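PDB 3BW2: 2-nitropropane dioxygenase from Streptomyces ansochromogenes, which probably catalyses the FMN-dependent oxidative denitrification of alkyl nitronates by molecular oxygen, with propionate 3-nitronate as the presumed physiological substrate. Local coordinates for residues A[96-101]-A[302-307]; A[259-264]-A[276-281]. All coordinates share one frame; numbering follows the deposited sequence.

Contact 1. Residues A[96-101]-A[302-307]; sequences YETELG and SPLRKA
Leu100 and Leu304 touch through their branches, CD2 of Leu100 lying 3.5 Å from CD1 of Leu304, in a largely apolar surface contact between the chain leaving helix 90-95 and one side of helix 296-311. The CB of Leu100 points away from the helix, but CG, beside the backbone N (chi1 -63°), brings CD2 back to Leu304, where it also packs on CG. CD2 of Leu304 in turn meets CG2 of Thr98 at 3.9 Å. One turn further on, CB of Ala307 sits 3.7 Å from CB of Tyr96, and the Tyr96 ring has Leu304 O over one face, offset toward the rim.

The Pro303 ring packs against the backbone of Glu99 and Gly101. Its CB lies 3.2 Å from Glu99 O, its CG 3.5 Å from Gly101 N. OG1 of Thr98 also approaches CB of Pro303, the two side chains crossing at about a right angle. An alanine in place of Pro303 would probably open a gap beside Gly101 N, where CG and CD had packed, while keeping CB near Glu99 O.

Polar bonds lie around the interface: Tyr96 OH is hydrogen-bonded to Asp313, and Gly101 is backbone hydrogen-bonded to Leu300. Glu97, with positive phi, ends helix 90-95 in a Schellman motif. No hydrogen bond joins the two segments, which implies that their fit rests on van der Waals contact, while the polar groups of Tyr96 and Gly101 bond to neighbouring residues.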
ATOM      1  N   TYR A  96      -2.823  31.059 -16.975  1.00 28.01           N
ATOM      2  CA  TYR A  96      -4.217  31.029 -16.564  1.00 27.60           C
ATOM      3  C   TYR A  96      -4.731  32.443 -16.339  1.00 29.09           C
ATOM      4  O   TYR A  96      -5.860  32.636 -15.896  1.00 28.68           O
ATOM      5  CB  TYR A  96      -4.373  30.182 -15.296  1.00 26.24           C
ATOM      6  CG  TYR A  96      -4.200  28.702 -15.563  1.00 24.63           C
ATOM      7  CD1 TYR A  96      -5.124  28.004 -16.343  1.00 24.20           C
ATOM      8  CD2 TYR A  96      -3.091  28.009 -15.079  1.00 22.35           C
ATOM      9  CE1 TYR A  96      -4.947  26.652 -16.641  1.00 22.82           C
ATOM     10  CE2 TYR A  96      -2.902  26.656 -15.373  1.00 23.16           C
ATOM     11  CZ  TYR A  96      -3.833  25.987 -16.154  1.00 22.29           C
ATOM     12  OH  TYR A  96      -3.642  24.658 -16.467  1.00 25.26           O
ATOM     13  N   GLU A  97      -3.886  33.422 -16.655  1.00 29.99           N
ATOM     14  CA  GLU A  97      -4.222  34.839 -16.524  1.00 32.41           C
ATOM     15  C   GLU A  97      -4.891  35.185 -15.201  1.00 33.04           C
ATOM     16  O   GLU A  97      -5.973  35.773 -15.169  1.00 32.05           O
ATOM     17  CB  GLU A  97      -5.119  35.267 -17.686  1.00 34.02           C
ATOM     18  CG  GLU A  97      -4.495  35.007 -19.049  1.00 38.42           C
ATOM     19  CD  GLU A  97      -5.373  35.461 -20.196  1.00 40.61           C
ATOM     20  OE1 GLU A  97      -6.515  34.967 -20.309  1.00 41.68           O
ATOM     21  OE2 GLU A  97      -4.916  36.312 -20.985  1.00 43.10           O
ATOM     22  N   THR A  98      -4.232  34.821 -14.109  1.00 33.50           N
ATOM     23  CA  THR A  98      -4.761  35.092 -12.784  1.00 34.48           C
ATOM     24  C   THR A  98      -3.607  35.226 -11.800  1.00 34.68           C
ATOM     25  O   THR A  98      -2.519  34.698 -12.027  1.00 36.15           O
ATOM     26  CB  THR A  98      -5.703  33.962 -12.331  1.00 35.03           C
ATOM     27  OG1 THR A  98      -6.257  34.282 -11.050  1.00 36.40           O
ATOM     28  CG2 THR A  98      -4.946  32.647 -12.239  1.00 35.47           C
ATOM     29  N   GLU A  99      -3.851  35.945 -10.713  1.00 34.29           N
ATOM     30  CA  GLU A  99      -2.840  36.162  -9.683  1.00 34.69           C
ATOM     31  C   GLU A  99      -2.792  34.988  -8.711  1.00 31.93           C
ATOM     32  O   GLU A  99      -3.811  34.353  -8.450  1.00 31.53           O
ATOM     33  CB  GLU A  99      -3.166  37.436  -8.900  1.00 37.59           C
ATOM     34  CG  GLU A  99      -3.072  38.713  -9.705  1.00 43.46           C
ATOM     35  CD  GLU A  99      -1.669  39.277  -9.711  1.00 47.66           C
ATOM     36  OE1 GLU A  99      -1.170  39.617  -8.617  1.00 51.46           O
ATOM     37  OE2 GLU A  99      -1.064  39.378 -10.800  1.00 50.42           O
ATOM     38  N   LEU A 100      -1.613  34.701  -8.173  1.00 29.93           N
ATOM     39  CA  LEU A 100      -1.490  33.621  -7.205  1.00 28.21           C
ATOM     40  C   LEU A 100      -2.197  34.110  -5.947  1.00 28.00           C
ATOM     41  O   LEU A 100      -2.266  35.315  -5.708  1.00 28.34           O
ATOM     42  CB  LEU A 100      -0.019  33.325  -6.908  1.00 25.99           C
ATOM     43  CG  LEU A 100       0.818  32.816  -8.093  1.00 26.37           C
ATOM     44  CD1 LEU A 100       2.251  32.568  -7.640  1.00 21.73           C
ATOM     45  CD2 LEU A 100       0.197  31.532  -8.651  1.00 22.57           C
ATOM     46  N   GLY A 101      -2.741  33.188  -5.158  1.00 27.91           N
ATOM     47  CA  GLY A 101      -3.434  33.586  -3.945  1.00 28.27           C
ATOM     48  C   GLY A 101      -2.463  33.987  -2.851  1.00 28.99           C
ATOM     49  O   GLY A 101      -1.262  33.740  -2.959  1.00 29.69           O
ATOM     50  N   SER A 302      -4.802  27.964  -5.312  1.00 21.81           N
ATOM     51  CA  SER A 302      -6.255  27.953  -5.434  1.00 22.24           C
ATOM     52  C   SER A 302      -6.771  28.680  -6.676  1.00 22.96           C
ATOM     53  O   SER A 302      -7.610  28.147  -7.401  1.00 21.57           O
ATOM     54  CB  SER A 302      -6.901  28.541  -4.181  1.00 23.30           C
ATOM     55  OG  SER A 302      -8.308  28.432  -4.277  1.00 29.33           O
ATOM     56  N   PRO A 303      -6.284  29.910  -6.932  1.00 23.73           N
ATOM     57  CA  PRO A 303      -6.726  30.671  -8.105  1.00 23.78           C
ATOM     58  C   PRO A 303      -6.361  29.956  -9.406  1.00 23.36           C
ATOM     59  O   PRO A 303      -7.114  29.991 -10.375  1.00 23.35           O
ATOM     60  CB  PRO A 303      -5.985  31.998  -7.957  1.00 24.39           C
ATOM     61  CG  PRO A 303      -5.825  32.134  -6.476  1.00 25.49           C
ATOM     62  CD  PRO A 303      -5.417  30.740  -6.077  1.00 24.78           C
ATOM     63  N   LEU A 304      -5.198  29.312  -9.424  1.00 23.18           N
ATOM     64  CA  LEU A 304      -4.750  28.592 -10.615  1.00 22.87           C
ATOM     65  C   LEU A 304      -5.695  27.431 -10.898  1.00 23.44           C
ATOM     66  O   LEU A 304      -6.130  27.226 -12.035  1.00 22.58           O
ATOM     67  CB  LEU A 304      -3.324  28.066 -10.413  1.00 21.63           C
ATOM     68  CG  LEU A 304      -2.239  29.127 -10.191  1.00 21.97           C
ATOM     69  CD1 LEU A 304      -0.894  28.451  -9.909  1.00 22.65           C
ATOM     70  CD2 LEU A 304      -2.141  30.024 -11.417  1.00 20.93           C
ATOM     71  N   ARG A 305      -6.023  26.678  -9.854  1.00 21.92           N
ATOM     72  CA  ARG A 305      -6.919  25.542  -9.998  1.00 22.88           C
ATOM     73  C   ARG A 305      -8.322  25.965 -10.415  1.00 22.34           C
ATOM     74  O   ARG A 305      -8.968  25.270 -11.195  1.00 21.17           O
ATOM     75  CB  ARG A 305      -6.965  24.743  -8.696  1.00 23.38           C
ATOM     76  CG  ARG A 305      -5.719  23.896  -8.466  1.00 24.21           C
ATOM     77  CD  ARG A 305      -5.800  23.156  -7.148  1.00 27.79           C
ATOM     78  NE  ARG A 305      -5.470  24.023  -6.027  1.00 28.88           N
ATOM     79  CZ  ARG A 305      -5.749  23.739  -4.762  1.00 30.21           C
ATOM     80  NH1 ARG A 305      -6.375  22.609  -4.457  1.00 28.89           N
ATOM     81  NH2 ARG A 305      -5.388  24.580  -3.802  1.00 27.87           N
ATOM     82  N   LYS A 306      -8.793  27.097  -9.896  1.00 22.97           N
ATOM     83  CA  LYS A 306     -10.121  27.595 -10.256  1.00 24.05           C
ATOM     84  C   LYS A 306     -10.146  27.936 -11.744  1.00 22.18           C
ATOM     85  O   LYS A 306     -11.097  27.614 -12.451  1.00 22.88           O
ATOM     86  CB  LYS A 306     -10.479  28.860  -9.468  1.00 26.04           C
ATOM     87  CG  LYS A 306     -10.731  28.672  -7.982  1.00 30.82           C
ATOM     88  CD  LYS A 306     -11.359  29.943  -7.406  1.00 34.83           C
ATOM     89  CE  LYS A 306     -11.585  29.851  -5.906  1.00 37.56           C
ATOM     90  NZ  LYS A 306     -10.306  29.884  -5.143  1.00 40.91           N
ATOM     91  N   ALA A 307      -9.098  28.604 -12.208  1.00 20.44           N
ATOM     92  CA  ALA A 307      -9.006  28.989 -13.609  1.00 21.93           C
ATOM     93  C   ALA A 307      -8.973  27.753 -14.503  1.00 22.51           C
ATOM     94  O   ALA A 307      -9.672  27.687 -15.514  1.00 21.43           O
ATOM     95  CB  ALA A 307      -7.761  29.830 -13.834  1.00 22.74           C
TER

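Contact 2. Residues A[259-264]-A[276-281]; sequences PLFART and RSLVNR
Thr264 and Leu278 face each other as an antiparallel non-hydrogen-bonded pair, CA to CA 4.2 Å, and beside them Val279 N donates a nearly straight bond to Arg263 O (2.9 Å, 171° at the hydrogen). The close approach of the strands also brings CA of Thr264 within 3.2 Å of Ser277 O, a CA-H...O contact.

Arg276 and Thr264 carry the polar side-chain contact. The Arg276 chain bends at chi3 (-66°), and NH1 gives a 2.9 Å hydrogen bond to Thr264 OG1, which lies 18° out of the guanidinium plane. The two side chains cross at about a right angle. A water accepts from the same NH1 and donates to Thr264 O, so NH1 is tied to Thr264 both directly and through solvent; NH2 is bound by Val174 O.

Leu278 and Val279 add apolar packing. CD2 of Leu278 meets CG2 of Thr264 at 3.7 Å, and its CD1 meets CB of Phe261; CG2 of Val279 packs on Thr264 C and Arg263 O. The Phe261 ring turns its edge to the other segment: CB of Asn280 lies in its plane, 3.8 Å from CE1, and Val279 O is close to CD1. Asn280 is the N-cap of helix 281-286, its OD1 taking the N-H of Leu283 while ND2 binds Met317 O and Ala314 O.

Strands 264-267 and 275-278 thus form a beta-hairpin, extended by strand 178-179 into a small antiparallel sheet beside the TIM barrel. The side chain of Arg276 lies about 4 Å from Gly177, an FMN-binding residue, and about 7 Å from the bound FMN, which places this sheet next to the cofactor site.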
ATOM      1  N   PRO A 259      -7.387   6.686 -19.855  1.00 32.58           N
ATOM      2  CA  PRO A 259      -6.092   6.012 -19.993  1.00 33.82           C
ATOM      3  C   PRO A 259      -4.910   6.977 -19.955  1.00 34.72           C
ATOM      4  O   PRO A 259      -3.799   6.591 -19.595  1.00 36.69           O
ATOM      5  CB  PRO A 259      -6.214   5.305 -21.341  1.00 35.53           C
ATOM      6  CG  PRO A 259      -7.669   4.967 -21.400  1.00 35.07           C
ATOM      7  CD  PRO A 259      -8.316   6.250 -20.914  1.00 33.67           C
ATOM      8  N   LEU A 260      -5.157   8.229 -20.322  1.00 33.93           N
ATOM      9  CA  LEU A 260      -4.112   9.248 -20.328  1.00 34.30           C
ATOM     10  C   LEU A 260      -3.731   9.693 -18.917  1.00 33.29           C
ATOM     11  O   LEU A 260      -2.758  10.423 -18.724  1.00 33.32           O
ATOM     12  CB  LEU A 260      -4.569  10.451 -21.149  1.00 35.42           C
ATOM     13  CG  LEU A 260      -4.892  10.109 -22.604  1.00 39.06           C
ATOM     14  CD1 LEU A 260      -5.379  11.354 -23.333  1.00 41.35           C
ATOM     15  CD2 LEU A 260      -3.653   9.540 -23.281  1.00 40.36           C
ATOM     16  N   PHE A 261      -4.515   9.255 -17.939  1.00 30.80           N
ATOM     17  CA  PHE A 261      -4.275   9.562 -16.530  1.00 31.39           C
ATOM     18  C   PHE A 261      -4.241   8.202 -15.846  1.00 32.32           C
ATOM     19  O   PHE A 261      -4.961   7.958 -14.882  1.00 34.11           O
ATOM     20  CB  PHE A 261      -5.425  10.394 -15.957  1.00 27.56           C
ATOM     21  CG  PHE A 261      -5.498  11.792 -16.500  1.00 27.63           C
ATOM     22  CD1 PHE A 261      -4.579  12.756 -16.102  1.00 27.68           C
ATOM     23  CD2 PHE A 261      -6.489  12.145 -17.408  1.00 27.00           C
ATOM     24  CE1 PHE A 261      -4.647  14.053 -16.596  1.00 28.65           C
ATOM     25  CE2 PHE A 261      -6.567  13.437 -17.909  1.00 28.91           C
ATOM     26  CZ  PHE A 261      -5.644  14.395 -17.502  1.00 28.91           C
ATOM     27  N   ALA A 262      -3.393   7.322 -16.361  1.00 32.13           N
ATOM     28  CA  ALA A 262      -3.281   5.966 -15.845  1.00 35.42           C
ATOM     29  C   ALA A 262      -2.684   5.812 -14.453  1.00 34.49           C
ATOM     30  O   ALA A 262      -2.938   4.809 -13.788  1.00 38.69           O
ATOM     31  CB  ALA A 262      -2.495   5.110 -16.834  1.00 34.86           C
ATOM     32  N   ARG A 263      -1.909   6.787 -13.994  1.00 31.27           N
ATOM     33  CA  ARG A 263      -1.300   6.645 -12.680  1.00 30.94           C
ATOM     34  C   ARG A 263      -1.517   7.808 -11.718  1.00 26.93           C
ATOM     35  O   ARG A 263      -1.888   8.913 -12.121  1.00 23.35           O
ATOM     36  CB  ARG A 263       0.202   6.374 -12.846  1.00 35.86           C
ATOM     37  CG  ARG A 263       0.920   5.972 -11.568  1.00 42.22           C
ATOM     38  CD  ARG A 263       2.167   5.142 -11.873  1.00 47.76           C
ATOM     39  NE  ARG A 263       3.118   5.844 -12.731  1.00 50.82           N
ATOM     40  CZ  ARG A 263       4.262   5.319 -13.162  1.00 52.46           C
ATOM     41  NH1 ARG A 263       4.601   4.083 -12.813  1.00 53.04           N
ATOM     42  NH2 ARG A 263       5.069   6.027 -13.942  1.00 53.96           N
ATOM     43  N   THR A 264      -1.293   7.530 -10.437  1.00 23.67           N
ATOM     44  CA  THR A 264      -1.429   8.524  -9.385  1.00 22.22           C
ATOM     45  C   THR A 264      -0.112   8.608  -8.625  1.00 23.24           C
ATOM     46  O   THR A 264       0.733   7.711  -8.711  1.00 20.14           O
ATOM     47  CB  THR A 264      -2.523   8.144  -8.374  1.00 22.53           C
ATOM     48  OG1 THR A 264      -2.089   7.015  -7.603  1.00 20.93           O
ATOM     49  CG2 THR A 264      -3.813   7.788  -9.089  1.00 21.40           C
ATOM     50  N   ARG A 276      -2.666  12.410  -2.794  1.00 16.39           N
ATOM     51  CA  ARG A 276      -2.625  11.584  -4.001  1.00 17.05           C
ATOM     52  C   ARG A 276      -3.544  12.103  -5.104  1.00 17.34           C
ATOM     53  O   ARG A 276      -4.763  12.211  -4.928  1.00 17.28           O
ATOM     54  CB  ARG A 276      -2.974  10.133  -3.663  1.00 14.81           C
ATOM     55  CG  ARG A 276      -2.869   9.178  -4.849  1.00 16.52           C
ATOM     56  CD  ARG A 276      -3.149   7.746  -4.429  1.00 14.15           C
ATOM     57  NE  ARG A 276      -2.129   7.230  -3.519  1.00 15.95           N
ATOM     58  CZ  ARG A 276      -0.895   6.880  -3.879  1.00 16.99           C
ATOM     59  NH1 ARG A 276      -0.504   6.982  -5.144  1.00 16.94           N
ATOM     60  NH2 ARG A 276      -0.046   6.426  -2.968  1.00 16.25           N
ATOM     61  N   SER A 277      -2.938  12.409  -6.246  1.00 15.17           N
ATOM     62  CA  SER A 277      -3.639  12.942  -7.405  1.00 17.33           C
ATOM     63  C   SER A 277      -3.234  12.184  -8.664  1.00 17.72           C
ATOM     64  O   SER A 277      -2.187  11.543  -8.690  1.00 17.92           O
ATOM     65  CB  SER A 277      -3.270  14.421  -7.576  1.00 13.44           C
ATOM     66  OG  SER A 277      -3.579  14.891  -8.875  1.00 21.19           O
ATOM     67  N   LEU A 278      -4.065  12.248  -9.701  1.00 18.80           N
ATOM     68  CA  LEU A 278      -3.726  11.605 -10.968  1.00 18.62           C
ATOM     69  C   LEU A 278      -2.564  12.439 -11.500  1.00 18.81           C
ATOM     70  O   LEU A 278      -2.573  13.666 -11.376  1.00 19.70           O
ATOM     71  CB  LEU A 278      -4.899  11.675 -11.950  1.00 18.74           C
ATOM     72  CG  LEU A 278      -6.174  10.902 -11.607  1.00 19.81           C
ATOM     73  CD1 LEU A 278      -7.257  11.247 -12.608  1.00 19.79           C
ATOM     74  CD2 LEU A 278      -5.896   9.408 -11.632  1.00 17.88           C
ATOM     75  N   VAL A 279      -1.556  11.789 -12.069  1.00 16.90           N
ATOM     76  CA  VAL A 279      -0.411  12.521 -12.591  1.00 17.17           C
ATOM     77  C   VAL A 279      -0.827  13.338 -13.811  1.00 17.24           C
ATOM     78  O   VAL A 279      -1.384  12.804 -14.763  1.00 18.99           O
ATOM     79  CB  VAL A 279       0.735  11.557 -12.983  1.00 19.72           C
ATOM     80  CG1 VAL A 279       1.899  12.334 -13.588  1.00 20.01           C
ATOM     81  CG2 VAL A 279       1.200  10.781 -11.752  1.00 17.17           C
ATOM     82  N   ASN A 280      -0.584  14.641 -13.763  1.00 16.56           N
ATOM     83  CA  ASN A 280      -0.915  15.510 -14.877  1.00 17.06           C
ATOM     84  C   ASN A 280       0.221  16.506 -15.054  1.00 17.34           C
ATOM     85  O   ASN A 280       1.234  16.423 -14.355  1.00 17.69           O
ATOM     86  CB  ASN A 280      -2.256  16.230 -14.640  1.00 15.69           C
ATOM     87  CG  ASN A 280      -2.253  17.091 -13.389  1.00 16.96           C
ATOM     88  OD1 ASN A 280      -1.223  17.258 -12.738  1.00 14.92           O
ATOM     89  ND2 ASN A 280      -3.417  17.654 -13.053  1.00 17.03           N
ATOM     90  N   ARG A 281       0.060  17.440 -15.987  1.00 17.92           N
ATOM     91  CA  ARG A 281       1.095  18.430 -16.265  1.00 18.74           C
ATOM     92  C   ARG A 281       1.585  19.182 -15.031  1.00 19.37           C
ATOM     93  O   ARG A 281       2.788  19.242 -14.766  1.00 18.90           O
ATOM     94  CB  ARG A 281       0.592  19.442 -17.303  1.00 20.34           C
ATOM     95  CG  ARG A 281       1.645  20.461 -17.732  1.00 22.83           C
ATOM     96  CD  ARG A 281       1.052  21.536 -18.634  1.00 22.11           C
ATOM     97  NE  ARG A 281       0.046  22.339 -17.940  1.00 22.43           N
ATOM     98  CZ  ARG A 281       0.306  23.166 -16.930  1.00 23.65           C
ATOM     99  NH1 ARG A 281       1.549  23.312 -16.482  1.00 24.44           N
ATOM    100  NH2 ARG A 281      -0.678  23.853 -16.367  1.00 22.54           N
TER
HETATM  101  O   HOH W   1       1.651   5.825  -6.409  1.00 40.30           O

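In the fold
Contact 1 lies at the surface, with one buried residue among the eight that touch, whereas six of the eight in contact 2 are buried. The first brings a loop against a helix 201 residues further along the chain; the second joins the loop leading into strand 264-267 to the end of strand 275-278, and its hairpin falls within the sequence that contact 1 spans. Contact 1 relies on apolar fit, contact 2 on backbone pairing and a bonded guanidinium near the FMN site. Although their centres are 21 Å apart, the two meet through Tyr96 OH and Arg281 NH2, 3.1 Å apart and probably hydrogen-bonded. Arg281 also forms a salt bridge with Glu92, on the helix just before Tyr96.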